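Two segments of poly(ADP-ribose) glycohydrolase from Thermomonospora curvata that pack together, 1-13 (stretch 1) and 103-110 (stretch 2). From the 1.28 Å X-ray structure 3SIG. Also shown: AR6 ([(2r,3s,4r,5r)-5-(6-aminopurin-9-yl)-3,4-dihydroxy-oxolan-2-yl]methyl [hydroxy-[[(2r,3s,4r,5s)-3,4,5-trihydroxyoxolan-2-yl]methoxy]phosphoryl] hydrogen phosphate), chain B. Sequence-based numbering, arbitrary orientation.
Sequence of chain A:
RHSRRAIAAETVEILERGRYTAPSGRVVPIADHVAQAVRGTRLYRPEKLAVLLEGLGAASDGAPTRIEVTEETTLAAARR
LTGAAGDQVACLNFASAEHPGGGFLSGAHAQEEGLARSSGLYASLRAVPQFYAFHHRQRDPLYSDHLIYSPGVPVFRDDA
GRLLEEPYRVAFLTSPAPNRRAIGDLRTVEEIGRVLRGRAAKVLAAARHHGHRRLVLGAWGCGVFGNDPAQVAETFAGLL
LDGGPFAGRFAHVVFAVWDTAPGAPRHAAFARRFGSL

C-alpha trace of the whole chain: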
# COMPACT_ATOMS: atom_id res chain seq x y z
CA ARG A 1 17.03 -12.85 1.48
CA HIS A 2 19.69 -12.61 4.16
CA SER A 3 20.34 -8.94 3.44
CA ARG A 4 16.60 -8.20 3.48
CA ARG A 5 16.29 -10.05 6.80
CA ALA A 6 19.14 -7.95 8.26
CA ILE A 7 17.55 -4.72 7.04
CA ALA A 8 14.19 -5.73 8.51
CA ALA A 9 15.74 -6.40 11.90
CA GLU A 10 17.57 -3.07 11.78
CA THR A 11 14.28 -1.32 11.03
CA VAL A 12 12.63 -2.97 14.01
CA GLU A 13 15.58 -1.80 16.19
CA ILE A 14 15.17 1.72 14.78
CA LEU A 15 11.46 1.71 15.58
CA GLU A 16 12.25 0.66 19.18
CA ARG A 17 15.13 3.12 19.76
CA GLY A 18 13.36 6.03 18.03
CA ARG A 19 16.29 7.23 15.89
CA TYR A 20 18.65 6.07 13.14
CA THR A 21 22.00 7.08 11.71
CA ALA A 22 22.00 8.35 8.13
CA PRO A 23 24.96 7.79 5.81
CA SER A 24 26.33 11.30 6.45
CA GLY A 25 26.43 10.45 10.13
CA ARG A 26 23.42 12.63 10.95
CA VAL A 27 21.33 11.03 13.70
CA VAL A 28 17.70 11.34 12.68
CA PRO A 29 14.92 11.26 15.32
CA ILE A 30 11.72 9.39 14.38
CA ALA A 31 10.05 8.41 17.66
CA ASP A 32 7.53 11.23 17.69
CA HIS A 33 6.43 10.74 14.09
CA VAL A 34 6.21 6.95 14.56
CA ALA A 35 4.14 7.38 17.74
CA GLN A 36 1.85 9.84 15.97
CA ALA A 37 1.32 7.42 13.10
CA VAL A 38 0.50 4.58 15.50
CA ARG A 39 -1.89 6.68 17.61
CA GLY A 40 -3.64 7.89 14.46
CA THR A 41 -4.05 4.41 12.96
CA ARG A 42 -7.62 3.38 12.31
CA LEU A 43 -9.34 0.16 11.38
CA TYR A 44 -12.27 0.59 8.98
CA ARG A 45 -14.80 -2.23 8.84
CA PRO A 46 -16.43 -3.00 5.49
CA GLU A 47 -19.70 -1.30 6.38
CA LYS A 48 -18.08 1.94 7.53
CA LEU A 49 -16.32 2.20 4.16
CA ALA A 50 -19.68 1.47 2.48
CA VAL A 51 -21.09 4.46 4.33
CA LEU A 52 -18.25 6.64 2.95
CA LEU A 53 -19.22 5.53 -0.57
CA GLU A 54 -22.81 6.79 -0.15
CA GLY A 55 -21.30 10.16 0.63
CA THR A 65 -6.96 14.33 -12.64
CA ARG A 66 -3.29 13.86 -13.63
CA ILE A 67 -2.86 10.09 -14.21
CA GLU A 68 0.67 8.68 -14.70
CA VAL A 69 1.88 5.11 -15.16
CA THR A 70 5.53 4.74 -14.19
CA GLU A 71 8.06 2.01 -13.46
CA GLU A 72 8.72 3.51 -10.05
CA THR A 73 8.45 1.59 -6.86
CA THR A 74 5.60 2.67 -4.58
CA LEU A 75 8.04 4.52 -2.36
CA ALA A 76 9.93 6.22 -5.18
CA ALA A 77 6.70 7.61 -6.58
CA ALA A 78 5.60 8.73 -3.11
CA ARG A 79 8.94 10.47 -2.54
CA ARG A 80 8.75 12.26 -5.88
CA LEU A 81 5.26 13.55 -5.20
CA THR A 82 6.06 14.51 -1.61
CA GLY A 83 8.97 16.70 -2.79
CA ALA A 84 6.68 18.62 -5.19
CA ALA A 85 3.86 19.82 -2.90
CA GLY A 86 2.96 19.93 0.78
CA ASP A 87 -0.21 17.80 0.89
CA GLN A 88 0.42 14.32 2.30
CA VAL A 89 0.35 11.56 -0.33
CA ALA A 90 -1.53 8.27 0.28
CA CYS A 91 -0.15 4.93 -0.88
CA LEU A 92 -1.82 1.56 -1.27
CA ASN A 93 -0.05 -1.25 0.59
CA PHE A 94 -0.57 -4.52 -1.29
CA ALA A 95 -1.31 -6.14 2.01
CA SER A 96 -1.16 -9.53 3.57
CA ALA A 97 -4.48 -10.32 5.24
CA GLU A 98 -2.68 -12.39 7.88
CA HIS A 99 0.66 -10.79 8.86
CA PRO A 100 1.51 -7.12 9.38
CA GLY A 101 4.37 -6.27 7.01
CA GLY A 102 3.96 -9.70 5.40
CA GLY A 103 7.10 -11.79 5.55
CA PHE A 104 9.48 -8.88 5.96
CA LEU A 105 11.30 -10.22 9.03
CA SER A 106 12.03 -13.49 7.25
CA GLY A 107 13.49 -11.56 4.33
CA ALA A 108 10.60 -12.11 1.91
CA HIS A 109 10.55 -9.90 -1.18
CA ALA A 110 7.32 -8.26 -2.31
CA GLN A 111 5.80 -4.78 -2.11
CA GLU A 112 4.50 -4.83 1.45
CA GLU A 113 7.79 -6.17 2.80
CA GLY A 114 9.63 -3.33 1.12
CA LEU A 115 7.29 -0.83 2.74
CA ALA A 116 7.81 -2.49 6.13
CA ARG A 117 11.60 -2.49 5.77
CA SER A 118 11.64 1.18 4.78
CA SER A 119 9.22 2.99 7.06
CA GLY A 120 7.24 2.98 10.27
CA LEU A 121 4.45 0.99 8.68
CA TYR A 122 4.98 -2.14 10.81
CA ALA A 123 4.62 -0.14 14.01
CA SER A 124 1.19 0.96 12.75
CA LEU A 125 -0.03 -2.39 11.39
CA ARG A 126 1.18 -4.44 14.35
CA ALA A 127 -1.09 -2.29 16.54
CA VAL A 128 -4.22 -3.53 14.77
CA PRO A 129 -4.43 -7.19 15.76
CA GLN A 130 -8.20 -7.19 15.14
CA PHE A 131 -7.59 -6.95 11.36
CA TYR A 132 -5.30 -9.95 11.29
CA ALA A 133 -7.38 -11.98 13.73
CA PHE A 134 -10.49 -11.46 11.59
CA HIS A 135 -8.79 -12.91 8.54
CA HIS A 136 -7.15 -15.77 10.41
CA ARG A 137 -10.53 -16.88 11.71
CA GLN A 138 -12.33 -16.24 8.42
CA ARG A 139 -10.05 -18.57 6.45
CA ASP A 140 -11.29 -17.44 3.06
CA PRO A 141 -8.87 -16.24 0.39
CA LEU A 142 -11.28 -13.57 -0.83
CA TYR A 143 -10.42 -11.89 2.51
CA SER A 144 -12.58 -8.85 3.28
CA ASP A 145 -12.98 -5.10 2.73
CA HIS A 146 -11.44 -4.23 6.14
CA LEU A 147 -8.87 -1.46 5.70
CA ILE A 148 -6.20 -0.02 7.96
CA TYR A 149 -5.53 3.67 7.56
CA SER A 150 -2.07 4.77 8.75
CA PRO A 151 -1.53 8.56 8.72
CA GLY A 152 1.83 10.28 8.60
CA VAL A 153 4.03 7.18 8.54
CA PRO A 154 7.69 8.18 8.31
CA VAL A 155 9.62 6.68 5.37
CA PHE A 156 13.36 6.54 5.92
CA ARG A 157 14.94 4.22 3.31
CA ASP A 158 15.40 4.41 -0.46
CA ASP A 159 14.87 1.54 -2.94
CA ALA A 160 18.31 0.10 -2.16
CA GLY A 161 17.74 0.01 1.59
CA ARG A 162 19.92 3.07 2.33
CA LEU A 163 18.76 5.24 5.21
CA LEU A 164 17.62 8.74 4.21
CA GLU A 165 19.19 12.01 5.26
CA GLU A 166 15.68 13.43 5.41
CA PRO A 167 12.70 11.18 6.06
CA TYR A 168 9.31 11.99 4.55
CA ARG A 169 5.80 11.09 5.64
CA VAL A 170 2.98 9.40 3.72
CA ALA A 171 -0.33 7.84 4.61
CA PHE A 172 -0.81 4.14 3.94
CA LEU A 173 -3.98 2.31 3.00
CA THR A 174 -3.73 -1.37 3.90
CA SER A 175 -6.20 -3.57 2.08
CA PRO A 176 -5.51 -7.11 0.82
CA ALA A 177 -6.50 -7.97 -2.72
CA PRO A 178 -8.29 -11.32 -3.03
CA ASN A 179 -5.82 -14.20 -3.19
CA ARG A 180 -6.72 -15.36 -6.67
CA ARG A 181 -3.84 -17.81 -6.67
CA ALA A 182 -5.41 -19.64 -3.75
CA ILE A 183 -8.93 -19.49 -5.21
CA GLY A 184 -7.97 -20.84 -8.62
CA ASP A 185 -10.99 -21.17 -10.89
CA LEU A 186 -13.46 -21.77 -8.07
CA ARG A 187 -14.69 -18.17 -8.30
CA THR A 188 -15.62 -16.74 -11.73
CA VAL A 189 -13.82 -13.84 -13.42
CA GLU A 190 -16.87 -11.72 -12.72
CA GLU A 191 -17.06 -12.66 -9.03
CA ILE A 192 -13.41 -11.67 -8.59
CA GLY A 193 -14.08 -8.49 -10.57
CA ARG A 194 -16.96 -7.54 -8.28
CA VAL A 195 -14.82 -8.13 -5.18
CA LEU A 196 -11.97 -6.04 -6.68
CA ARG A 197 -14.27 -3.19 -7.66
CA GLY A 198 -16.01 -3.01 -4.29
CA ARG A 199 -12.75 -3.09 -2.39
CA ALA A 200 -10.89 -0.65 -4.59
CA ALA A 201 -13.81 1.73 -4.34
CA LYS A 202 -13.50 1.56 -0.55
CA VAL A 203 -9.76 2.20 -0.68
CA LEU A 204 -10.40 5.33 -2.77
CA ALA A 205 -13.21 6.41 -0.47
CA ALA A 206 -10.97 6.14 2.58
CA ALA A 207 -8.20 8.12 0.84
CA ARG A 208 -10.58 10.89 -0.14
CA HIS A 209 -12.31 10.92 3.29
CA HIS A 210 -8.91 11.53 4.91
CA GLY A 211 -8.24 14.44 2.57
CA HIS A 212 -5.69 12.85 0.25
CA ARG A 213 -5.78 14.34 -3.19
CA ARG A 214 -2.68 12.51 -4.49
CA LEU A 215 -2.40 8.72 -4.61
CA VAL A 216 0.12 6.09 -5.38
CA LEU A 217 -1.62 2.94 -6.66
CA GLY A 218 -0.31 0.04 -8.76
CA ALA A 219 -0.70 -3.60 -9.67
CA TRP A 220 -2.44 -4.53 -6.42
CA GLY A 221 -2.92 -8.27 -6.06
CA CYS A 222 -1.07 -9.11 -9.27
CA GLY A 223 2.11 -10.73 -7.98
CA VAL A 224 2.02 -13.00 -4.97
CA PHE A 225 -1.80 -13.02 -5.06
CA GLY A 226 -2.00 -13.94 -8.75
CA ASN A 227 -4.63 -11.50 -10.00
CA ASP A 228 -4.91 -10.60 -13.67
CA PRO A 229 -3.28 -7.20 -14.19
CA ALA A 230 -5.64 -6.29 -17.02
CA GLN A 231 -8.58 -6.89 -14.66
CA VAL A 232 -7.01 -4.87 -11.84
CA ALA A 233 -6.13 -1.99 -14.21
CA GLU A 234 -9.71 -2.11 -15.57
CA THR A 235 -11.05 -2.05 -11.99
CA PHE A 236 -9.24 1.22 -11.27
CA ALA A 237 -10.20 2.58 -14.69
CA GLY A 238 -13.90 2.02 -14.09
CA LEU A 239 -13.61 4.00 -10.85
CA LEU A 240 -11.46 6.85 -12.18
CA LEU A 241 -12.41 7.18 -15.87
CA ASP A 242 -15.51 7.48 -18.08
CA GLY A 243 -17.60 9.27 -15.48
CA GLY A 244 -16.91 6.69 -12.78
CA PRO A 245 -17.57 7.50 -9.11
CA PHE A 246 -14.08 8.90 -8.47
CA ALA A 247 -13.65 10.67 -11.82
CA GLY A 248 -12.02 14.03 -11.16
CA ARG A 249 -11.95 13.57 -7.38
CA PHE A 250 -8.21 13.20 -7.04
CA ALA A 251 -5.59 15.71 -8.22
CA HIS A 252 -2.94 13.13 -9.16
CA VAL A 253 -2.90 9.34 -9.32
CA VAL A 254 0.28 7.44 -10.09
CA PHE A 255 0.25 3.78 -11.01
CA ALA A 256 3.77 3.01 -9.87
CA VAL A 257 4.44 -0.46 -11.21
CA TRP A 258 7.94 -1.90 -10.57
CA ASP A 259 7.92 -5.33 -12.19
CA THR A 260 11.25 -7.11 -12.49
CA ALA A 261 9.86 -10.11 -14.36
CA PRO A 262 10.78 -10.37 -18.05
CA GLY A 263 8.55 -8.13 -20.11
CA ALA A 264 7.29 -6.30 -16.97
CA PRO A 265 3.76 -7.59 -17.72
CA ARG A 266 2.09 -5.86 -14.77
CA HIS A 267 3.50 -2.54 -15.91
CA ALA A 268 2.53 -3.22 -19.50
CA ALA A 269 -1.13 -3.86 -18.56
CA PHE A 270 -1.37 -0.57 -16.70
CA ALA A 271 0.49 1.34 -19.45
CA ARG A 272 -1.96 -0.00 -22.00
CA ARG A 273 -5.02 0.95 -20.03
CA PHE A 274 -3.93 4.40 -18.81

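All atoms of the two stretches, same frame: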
# COMPACT_ATOMS: atom_id res chain seq x y z
N ARG A 1 17.89 -12.67 0.31
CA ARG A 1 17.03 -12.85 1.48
C ARG A 1 17.74 -12.52 2.78
O ARG A 1 17.15 -11.96 3.70
CB ARG A 1 16.48 -14.27 1.53
N HIS A 2 19.01 -12.89 2.92
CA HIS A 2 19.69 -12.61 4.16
C HIS A 2 19.86 -11.10 4.37
O HIS A 2 19.71 -10.60 5.48
CB HIS A 2 21.02 -13.35 4.21
CG HIS A 2 20.85 -14.83 4.40
ND1 HIS A 2 21.35 -15.76 3.51
CD2 HIS A 2 20.21 -15.53 5.36
CE1 HIS A 2 21.04 -16.97 3.93
NE2 HIS A 2 20.34 -16.86 5.05
N SER A 3 20.18 -10.38 3.31
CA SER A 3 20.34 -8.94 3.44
C SER A 3 19.02 -8.26 3.78
O SER A 3 18.99 -7.32 4.56
CB SER A 3 20.92 -8.32 2.17
OG SER A 3 20.35 -8.90 1.02
N ARG A 4 17.93 -8.69 3.14
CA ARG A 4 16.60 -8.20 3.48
C ARG A 4 16.23 -8.51 4.93
O ARG A 4 15.67 -7.67 5.61
CB ARG A 4 15.53 -8.76 2.53
CG ARG A 4 15.60 -8.17 1.13
CD ARG A 4 14.47 -8.64 0.23
NE ARG A 4 14.46 -10.08 0.01
CZ ARG A 4 15.00 -10.69 -1.03
NH1 ARG A 4 15.63 -9.99 -1.97
NH2 ARG A 4 14.90 -12.01 -1.13
N ARG A 5 16.57 -9.70 5.42
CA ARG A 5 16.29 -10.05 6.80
C ARG A 5 17.06 -9.12 7.75
O ARG A 5 16.52 -8.65 8.76
CB ARG A 5 16.64 -11.53 7.03
CG ARG A 5 16.31 -12.05 8.39
CD ARG A 5 16.76 -13.51 8.54
NE ARG A 5 16.90 -13.90 9.94
CZ ARG A 5 17.63 -14.93 10.37
NH1 ARG A 5 18.29 -15.70 9.51
NH2 ARG A 5 17.70 -15.20 11.67
N ALA A 6 18.33 -8.84 7.44
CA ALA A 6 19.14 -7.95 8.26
C ALA A 6 18.56 -6.53 8.28
O ALA A 6 18.50 -5.90 9.33
CB ALA A 6 20.59 -7.92 7.77
N ILE A 7 18.15 -6.04 7.12
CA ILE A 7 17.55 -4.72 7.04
C ILE A 7 16.25 -4.64 7.85
O ILE A 7 16.03 -3.71 8.62
CB ILE A 7 17.29 -4.34 5.58
CG1 ILE A 7 18.63 -4.05 4.89
CG2 ILE A 7 16.40 -3.13 5.51
CD1 ILE A 7 18.51 -3.94 3.40
N ALA A 8 15.41 -5.67 7.71
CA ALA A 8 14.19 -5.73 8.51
C ALA A 8 14.45 -5.68 10.00
O ALA A 8 13.78 -4.93 10.72
CB ALA A 8 13.42 -6.96 8.18
N ALA A 9 15.43 -6.43 10.49
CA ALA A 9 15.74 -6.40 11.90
C ALA A 9 16.25 -5.03 12.32
O ALA A 9 15.96 -4.56 13.42
CB ALA A 9 16.77 -7.50 12.23
N GLU A 10 17.06 -4.41 11.47
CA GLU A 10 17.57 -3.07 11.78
C GLU A 10 16.40 -2.07 11.89
O GLU A 10 16.37 -1.23 12.78
CB GLU A 10 18.54 -2.60 10.72
CG GLU A 10 19.19 -1.25 11.07
CD GLU A 10 20.14 -0.76 10.01
OE1 GLU A 10 19.70 -0.44 8.90
OE2 GLU A 10 21.34 -0.68 10.30
N THR A 11 15.43 -2.20 10.99
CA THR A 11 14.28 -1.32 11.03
C THR A 11 13.49 -1.52 12.32
O THR A 11 13.10 -0.55 12.97
CB THR A 11 13.42 -1.53 9.81
OG1 THR A 11 14.13 -1.05 8.68
CG2 THR A 11 12.06 -0.78 9.92
N VAL A 12 13.27 -2.76 12.73
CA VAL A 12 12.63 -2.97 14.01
C VAL A 12 13.41 -2.35 15.17
O VAL A 12 12.79 -1.77 16.06
CB VAL A 12 12.40 -4.46 14.25
CG1 VAL A 12 12.05 -4.73 15.73
CG2 VAL A 12 11.30 -4.95 13.31
N GLU A 13 14.74 -2.44 15.17
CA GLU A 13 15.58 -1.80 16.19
C GLU A 13 15.37 -0.27 16.17
O GLU A 13 15.23 0.37 17.21
CB GLU A 13 17.08 -2.11 15.99
CG GLU A 13 17.99 -1.34 16.97
CD GLU A 13 19.50 -1.63 16.82
OE1 GLU A 13 19.87 -2.56 16.07
OE2 GLU A 13 20.31 -0.93 17.46
N GLY A 103 5.95 -11.01 5.11
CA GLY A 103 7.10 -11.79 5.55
C GLY A 103 8.39 -10.98 5.76
O GLY A 103 9.50 -11.50 5.58
N PHE A 104 8.29 -9.69 6.07
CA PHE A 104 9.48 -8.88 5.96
C PHE A 104 10.59 -9.36 6.87
O PHE A 104 11.76 -9.31 6.47
CB PHE A 104 9.19 -7.38 6.11
CG PHE A 104 9.08 -6.84 7.51
CD1 PHE A 104 8.02 -7.18 8.34
CD2 PHE A 104 9.99 -5.91 7.95
CE1 PHE A 104 7.92 -6.64 9.61
CE2 PHE A 104 9.88 -5.34 9.20
CZ PHE A 104 8.84 -5.72 10.04
N LEU A 105 10.26 -9.80 8.08
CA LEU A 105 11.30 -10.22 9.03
C LEU A 105 11.97 -11.52 8.66
O LEU A 105 13.06 -11.78 9.16
CB LEU A 105 10.76 -10.22 10.46
CG LEU A 105 10.62 -8.80 11.03
CD1 LEU A 105 9.61 -8.80 12.19
CD2 LEU A 105 11.94 -8.22 11.46
N SER A 106 11.36 -12.30 7.78
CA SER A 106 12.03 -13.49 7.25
C SER A 106 12.78 -13.20 5.96
O SER A 106 13.31 -14.11 5.32
CB SER A 106 10.98 -14.55 6.94
OG SER A 106 10.23 -14.87 8.10
N GLY A 107 12.79 -11.94 5.54
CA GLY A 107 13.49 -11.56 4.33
C GLY A 107 12.73 -11.78 3.04
O GLY A 107 13.31 -11.80 1.95
N ALA A 108 11.41 -11.95 3.13
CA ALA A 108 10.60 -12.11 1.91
C ALA A 108 10.64 -10.83 1.08
O ALA A 108 10.87 -9.73 1.60
CB ALA A 108 9.16 -12.48 2.25
N HIS A 109 10.40 -10.98 -0.22
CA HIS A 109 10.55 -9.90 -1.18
C HIS A 109 9.29 -9.70 -2.01
O HIS A 109 9.03 -10.42 -2.96
CB HIS A 109 11.69 -10.27 -2.12
CG HIS A 109 12.07 -9.20 -3.10
ND1 HIS A 109 12.00 -7.85 -2.81
CD2 HIS A 109 12.59 -9.29 -4.35
CE1 HIS A 109 12.44 -7.16 -3.84
NE2 HIS A 109 12.82 -8.00 -4.78
N ALA A 110 8.50 -8.72 -1.61
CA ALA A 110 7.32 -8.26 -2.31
C ALA A 110 7.06 -6.82 -1.85
O ALA A 110 7.85 -6.26 -1.08
CB ALA A 110 6.13 -9.18 -2.05
N1 AR6 B . 6.54 -0.97 -6.04
C2 AR6 B . 5.66 -1.01 -7.04
N3 AR6 B . 5.21 -2.13 -7.67
C4 AR6 B . 5.74 -3.28 -7.17
C5 AR6 B . 6.68 -3.29 -6.08
C6 AR6 B . 7.03 -2.08 -5.56
N6 AR6 B . 7.96 -2.02 -4.52
N7 AR6 B . 6.97 -4.68 -5.83
C8 AR6 B . 6.30 -5.36 -6.70
N9 AR6 B . 5.54 -4.61 -7.54
PA AR6 B . 2.92 -7.92 -4.76
PB AR6 B . 0.15 -8.83 -4.14
C1' AR6 B . 4.63 -4.96 -8.63
O1A AR6 B . 3.20 -9.26 -5.33
O1B AR6 B . -1.00 -7.95 -3.70
C1D AR6 B . 3.25 -9.84 0.12
O1D AR6 B . 3.98 -10.89 0.67
C2' AR6 B . 4.94 -6.29 -9.29
O2' AR6 B . 4.64 -6.22 -10.66
O2A AR6 B . 3.82 -7.41 -3.67
O2B AR6 B . 0.00 -9.61 -5.40
C2D AR6 B . 2.18 -9.49 1.08
O2D AR6 B . 2.55 -9.34 2.41
C3' AR6 B . 4.00 -7.21 -8.60
O3' AR6 B . 3.63 -8.28 -9.40
O3A AR6 B . 1.40 -7.85 -4.30
C3D AR6 B . 1.02 -10.29 0.67
O3D AR6 B . 1.17 -11.49 1.38
C4' AR6 B . 2.82 -6.36 -8.25
O4' AR6 B . 3.29 -5.03 -8.20
C4D AR6 B . 1.23 -10.45 -0.79
O4D AR6 B . 2.62 -10.28 -1.07
C5' AR6 B . 2.10 -6.73 -6.96
O5' AR6 B . 3.01 -6.75 -5.87
C5D AR6 B . 0.41 -9.48 -1.64
O5D AR6 B . 0.58 -9.83 -3.00
O HOH W 1 14.81 -10.15 10.52

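What does Arg4, which has the most surface covered by the other stretch, do in this contact? Its side chain leaves the helix toward the loop and donates a nearly linear hydrogen bond from Arg4 NE to Gly107 O, 2.8 Å long with an N-H...O angle of 175°. The acceptor lies near the guanidinium plane, which leaves the faces free for stacking. One of them lies flat on the His109 ring, with centres 4.5 Å apart and planes only 9° from parallel.

How does Leu105 meet the helix? Its CA-to-CB bond points sideways, but the end of the side chain comes nearer, and Leu105 CD2 lies 3.8 Å from both Ala8 CB and Val12 CG2. These partners are one helical turn apart, so a single methyl group touches both. The backbone contributes too: water 1 donates hydrogen bonds to Arg5 O (2.9 Å) and Leu105 O (2.8 Å), linking two carbonyls that could not bond to each other.

Why can the backbones come so close at Gly107? Its CA is 4.0 Å from Arg5 CA, and it has no side chain to intervene. An ideal CB here would sit 2.4 Å from Arg1 O, a clash, and the residue's own backbone angles, phi 83° and psi 18°, also call for glycine.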